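Local coordinates for acyl-CoA thioesterase II TesB2 (PDB 3U0A) that hydrolyses acyl-CoA thioesters, probably those of fatty acids, releasing the free acid and coenzyme A, as a member of the C/M/P thioester hydrolase family, at the interface of chains A and B. Sequence-based numbering; all coordinates share one arbitrary frame. Chains: chain A/B, Acyl-CoA thioesterase II TesB2.

The interface of chains A and B. Residues chain A 120-121, 254, 256, 264, 267; chain B 243-245, 252, 254, 269.
A:Asp121 and B:Pro244 meet at one end of this patch of the two-fold interface between two copies of the thioesterase. The protein is a homotetramer, and the deposited assembly holds two of its chains. The contact joins strands of both subunits.

A backbone hydrogen bond crosses between the chains. A:Asp121 N donates to B:Pro244 O over 3.0 Å. Next to it, A:Gln120 of strand 119-120 forms an antiparallel bridge with B:Ser245 of strand 237-247, and the two strands are paired at this point.

Bonds within each chain probably help position these segments. The side-chain carbonyl OE1 of A:Gln120 accepts from A:Leu264 N at 2.7 Å, which ties the short strand to the start of strand 264-275. On the other side, the hydroxyl OG of B:Ser243 donates to B:Leu252 O and links neighbouring strands of chain B.

Van der Waals contacts flank the proline and continue along the strands. The carboxylate of A:Asp121 lies obliquely against CA and CB of B:Pro244, with CG 3.7 Å from B:Pro244 CA. A:Lys256 crosses the proline at about a right angle and touches CB through its CE methylene. Its chain bends at the last torsion (chi4 73°), which brings NZ to the edge of the A:His254 ring, in its plane. The methyl CD2 of A:Leu264 packs on CB of B:Ser245. Further along, A:Ala267 CB meets the methyl CD2 of B:Leu252 at 3.6 Å.

The two copies of His254 reach toward each other tip to tip. Both have CG anti to the backbone N, but their rings turn differently (chi2 75° in A, -177° in B). B:His254 CE1 sits over one face of the A:His254 ring, offset toward the rim, and lies 3.5 Å from A:His254 CE1. The thioether methyl CE of B:Met269 approaches the same ring in its plane, 4.0 Å from A:His254 CE1.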
# COMPACT_ATOMS: atom_id res chain seq x y z
N GLN A 120 16.60 -9.50 -1.74
CA GLN A 120 15.38 -9.78 -0.96
C GLN A 120 15.71 -10.08 0.50
O GLN A 120 16.82 -10.48 0.81
CB GLN A 120 14.58 -10.95 -1.56
CG GLN A 120 15.15 -12.32 -1.27
CD GLN A 120 14.46 -13.43 -2.07
OE1 GLN A 120 13.54 -14.10 -1.57
NE2 GLN A 120 14.92 -13.64 -3.32
N ASP A 121 14.75 -9.87 1.39
CA ASP A 121 14.93 -10.20 2.80
C ASP A 121 14.93 -11.72 2.93
O ASP A 121 14.32 -12.42 2.13
CB ASP A 121 13.80 -9.59 3.68
CG ASP A 121 13.90 -8.08 3.84
OD1 ASP A 121 14.92 -7.49 3.44
OD2 ASP A 121 12.94 -7.47 4.36
N HIS A 254 0.03 -5.99 7.67
CA HIS A 254 1.16 -6.01 6.76
C HIS A 254 1.70 -7.40 6.67
O HIS A 254 1.87 -8.07 7.71
CB HIS A 254 2.27 -5.12 7.29
CG HIS A 254 3.55 -5.26 6.53
ND1 HIS A 254 3.73 -4.72 5.32
CD2 HIS A 254 4.74 -5.95 6.83
CE1 HIS A 254 4.97 -5.01 4.87
NE2 HIS A 254 5.58 -5.77 5.79
N LYS A 256 4.36 -10.40 4.20
CA LYS A 256 5.19 -10.87 3.10
C LYS A 256 4.95 -12.36 2.91
O LYS A 256 4.74 -13.09 3.85
CB LYS A 256 6.66 -10.66 3.40
CG LYS A 256 6.97 -9.37 4.12
CD LYS A 256 8.36 -8.89 3.76
CE LYS A 256 8.63 -7.50 4.36
NZ LYS A 256 8.83 -7.53 5.84
N LEU A 264 10.90 -14.66 -1.64
CA LEU A 264 9.90 -13.64 -1.34
C LEU A 264 9.17 -13.30 -2.64
O LEU A 264 9.79 -12.86 -3.59
CB LEU A 264 10.59 -12.38 -0.74
CG LEU A 264 9.76 -11.12 -0.59
CD1 LEU A 264 8.57 -11.34 0.33
CD2 LEU A 264 10.66 -10.05 -0.02
N ALA A 267 4.24 -8.87 -1.23
CA ALA A 267 4.10 -8.03 -0.04
C ALA A 267 2.71 -7.47 -0.04
O ALA A 267 2.14 -7.24 -1.10
CB ALA A 267 5.11 -6.89 -0.05
N SER B 243 14.05 -1.79 2.35
CA SER B 243 13.62 -2.20 1.02
C SER B 243 13.66 -3.73 0.93
O SER B 243 14.70 -4.32 0.73
CB SER B 243 14.49 -1.56 -0.07
OG SER B 243 14.13 -2.03 -1.36
N PRO B 244 12.51 -4.38 1.10
CA PRO B 244 12.59 -5.84 1.24
C PRO B 244 12.81 -6.61 -0.04
O PRO B 244 13.06 -7.78 0.03
CB PRO B 244 11.22 -6.19 1.82
CG PRO B 244 10.33 -5.14 1.30
CD PRO B 244 11.15 -3.89 1.32
N SER B 245 12.69 -5.97 -1.19
CA SER B 245 12.85 -6.66 -2.47
C SER B 245 13.18 -5.74 -3.65
O SER B 245 12.74 -4.60 -3.69
CB SER B 245 11.59 -7.46 -2.79
OG SER B 245 11.69 -8.04 -4.08
N LEU B 252 10.85 -2.37 -4.05
CA LEU B 252 9.84 -2.02 -3.10
C LEU B 252 10.51 -1.44 -1.87
O LEU B 252 11.51 -1.94 -1.43
CB LEU B 252 9.04 -3.25 -2.70
CG LEU B 252 7.77 -2.97 -1.89
CD1 LEU B 252 6.75 -2.08 -2.60
CD2 LEU B 252 7.13 -4.31 -1.54
N HIS B 254 9.65 0.52 2.12
CA HIS B 254 8.71 0.49 3.22
C HIS B 254 9.24 1.40 4.28
O HIS B 254 10.41 1.27 4.65
CB HIS B 254 8.66 -0.93 3.74
CG HIS B 254 7.67 -1.16 4.87
ND1 HIS B 254 7.55 -2.35 5.49
CD2 HIS B 254 6.74 -0.31 5.48
CE1 HIS B 254 6.57 -2.26 6.43
NE2 HIS B 254 6.09 -1.01 6.43
N MET B 269 4.41 2.84 2.01
CA MET B 269 4.98 1.90 1.03
C MET B 269 5.20 2.55 -0.32
O MET B 269 4.37 3.27 -0.77
CB MET B 269 4.08 0.71 0.87
CG MET B 269 4.18 -0.22 2.05
SD MET B 269 5.67 -1.21 1.93
CE MET B 269 4.96 -2.82 1.55